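Local coordinates for Rna-directed RNA polymerase (PDB 3ZED), which probably catalyses RNA-templated synthesis of the birnavirus genome and transcripts, and probably occurs both free and covalently attached to the viral RNA, at residues 421-424 with 425-429. Sequence-based numbering, arbitrary orientation.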
loop_
_atom_site.group_PDB
_atom_site.type_symbol
_atom_site.label_atom_id
_atom_site.label_comp_id
_atom_site.label_asym_id
_atom_site.label_seq_id
_atom_site.Cartn_x
_atom_site.Cartn_y
_atom_site.Cartn_z
ATOM N N TYR B 421 -11.112 0.251 -14.490
ATOM C CA TYR B 421 -10.893 -1.193 -14.401
ATOM C C TYR B 421 -11.729 -1.828 -13.278
ATOM O O TYR B 421 -12.378 -2.847 -13.512
ATOM C CB TYR B 421 -9.400 -1.495 -14.201
ATOM C CG TYR B 421 -9.096 -2.971 -14.096
ATOM C CD1 TYR B 421 -9.289 -3.822 -15.180
ATOM C CD2 TYR B 421 -8.612 -3.517 -12.915
ATOM C CE1 TYR B 421 -9.030 -5.186 -15.084
ATOM C CE2 TYR B 421 -8.338 -4.879 -12.807
ATOM C CZ TYR B 421 -8.562 -5.712 -13.891
ATOM O OH TYR B 421 -8.271 -7.045 -13.800
ATOM N N LEU B 422 -11.757 -1.209 -12.088
ATOM C CA LEU B 422 -12.533 -1.719 -10.955
ATOM C C LEU B 422 -14.046 -1.676 -11.220
ATOM O O LEU B 422 -14.745 -2.623 -10.880
ATOM C CB LEU B 422 -12.216 -0.925 -9.677
ATOM C CG LEU B 422 -10.778 -1.046 -9.083
ATOM C CD1 LEU B 422 -10.620 -0.128 -7.903
ATOM C CD2 LEU B 422 -10.470 -2.467 -8.614
ATOM N N LEU B 423 -14.552 -0.587 -11.831
ATOM C CA LEU B 423 -15.989 -0.435 -12.081
ATOM C C LEU B 423 -16.485 -1.273 -13.253
ATOM O O LEU B 423 -17.641 -1.663 -13.231
ATOM C CB LEU B 423 -16.384 1.037 -12.283
ATOM C CG LEU B 423 -16.939 1.754 -11.039
ATOM C CD1 LEU B 423 -15.864 1.896 -9.942
ATOM C CD2 LEU B 423 -17.493 3.126 -11.405
ATOM N N THR B 424 -15.624 -1.587 -14.240
ATOM C CA THR B 424 -16.037 -2.396 -15.389
ATOM C C THR B 424 -15.831 -3.902 -15.106
ATOM O O THR B 424 -16.702 -4.690 -15.424
ATOM C CB THR B 424 -15.318 -1.954 -16.698
ATOM O OG1 THR B 424 -13.902 -2.040 -16.541
ATOM C CG2 THR B 424 -15.682 -0.540 -17.128
ATOM N N ARG B 425 -14.696 -4.298 -14.516
ATOM C CA ARG B 425 -14.384 -5.708 -14.285
ATOM C C ARG B 425 -14.793 -6.212 -12.891
ATOM O O ARG B 425 -14.973 -7.417 -12.727
ATOM C CB ARG B 425 -12.875 -5.981 -14.525
ATOM C CG ARG B 425 -12.478 -6.240 -15.988
ATOM C CD ARG B 425 -12.638 -5.024 -16.889
ATOM N NE ARG B 425 -12.173 -5.309 -18.244
ATOM C CZ ARG B 425 -12.258 -4.477 -19.274
ATOM N NH1 ARG B 425 -12.783 -3.268 -19.121
ATOM N NH2 ARG B 425 -11.813 -4.846 -20.466
ATOM N N GLY B 426 -14.921 -5.315 -11.918
ATOM C CA GLY B 426 -15.284 -5.690 -10.556
ATOM C C GLY B 426 -16.756 -5.462 -10.271
ATOM O O GLY B 426 -17.531 -6.415 -10.143
ATOM N N TRP B 427 -17.150 -4.178 -10.225
ATOM C CA TRP B 427 -18.496 -3.684 -9.928
ATOM C C TRP B 427 -19.443 -3.878 -11.111
ATOM O O TRP B 427 -20.072 -2.924 -11.597
ATOM C CB TRP B 427 -18.397 -2.209 -9.507
ATOM C CG TRP B 427 -17.703 -2.068 -8.180
ATOM C CD1 TRP B 427 -16.423 -1.656 -7.961
ATOM C CD2 TRP B 427 -18.229 -2.446 -6.900
ATOM N NE1 TRP B 427 -16.135 -1.705 -6.620
ATOM C CE2 TRP B 427 -17.222 -2.193 -5.944
ATOM C CE3 TRP B 427 -19.468 -2.965 -6.466
ATOM C CZ2 TRP B 427 -17.410 -2.438 -4.578
ATOM C CZ3 TRP B 427 -19.644 -3.230 -5.117
ATOM C CH2 TRP B 427 -18.634 -2.949 -4.185
ATOM N N THR B 428 -19.572 -5.138 -11.548
ATOM C CA THR B 428 -20.433 -5.497 -12.676
ATOM C C THR B 428 -21.218 -6.781 -12.368
ATOM O O THR B 428 -20.656 -7.725 -11.822
ATOM C CB THR B 428 -19.594 -5.617 -13.985
ATOM O OG1 THR B 428 -20.468 -5.810 -15.093
ATOM C CG2 THR B 428 -18.573 -6.764 -13.947
ATOM N N ASN B 429 -22.508 -6.815 -12.727
ATOM C CA ASN B 429 -23.340 -8.018 -12.564
ATOM C C ASN B 429 -23.049 -8.979 -13.723
ATOM O O ASN B 429 -22.431 -8.567 -14.716
ATOM C CB ASN B 429 -24.822 -7.652 -12.506
ATOM C CG ASN B 429 -25.231 -6.906 -11.264
ATOM O OD1 ASN B 429 -25.014 -7.369 -10.133
ATOM N ND2 ASN B 429 -25.886 -5.759 -11.440
#
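Arg-425 doubles back along its helix and lies between Tyr-421 and Thr-424. Its chain bends about CB-CG (chi2 67°), which carries the guanidinium alongside Thr-424, both side chains pointing the same way. There NH1 donates to Thr-424 OG1 over 3.1 Å in a nearly straight bond (169°), the hydroxyl oxygen lying in the guanidinium plane at its edge. OG1 is also hydrogen-bonded to Tyr-420 O in the preceding turn, so the hydroxyl links backbone and guanidinium. The other nitrogens, NE and NH2, make salt bridges to Glu-202 and Glu-195 respectively, which together with Thr-424 should fix the rotation of the group and favour its positive charge. On the Tyr-421 side the contact is apolar, the aliphatic part of the arginine against the ring: Arg-425 CG sits 3.7 Å from Tyr-421 CE1, and the two side chains cross at about a right angle. The phenol OH reaches Leu-205 O, beyond helix 194-204.

Trp-427 turns the other way. Its CD1 comes obliquely within 3.5 Å of Leu-422 O and meets Leu-423 CD1 at 4.1 Å, while NE1 donates to Val-335 O and the indole packs on Pro-338 and Val-339 of helix 326-340. Leu-422 O itself takes two backbone donors, Gly-426 N from above the carbonyl plane and Trp-427 N within it at 2.9 Å; the second closes a pi-type turn. Beyond it, Thr-428 CG2 packs 3.2 Å from Thr-424 O.

The buried contact is wedged among helices 194-204, 326-340 and 724-732. It lies near the C-terminal end of helix 412-426 in the polymerase's catalytic region, where a wide pi-type turn runs into an inverse gamma turn centred on Trp-427.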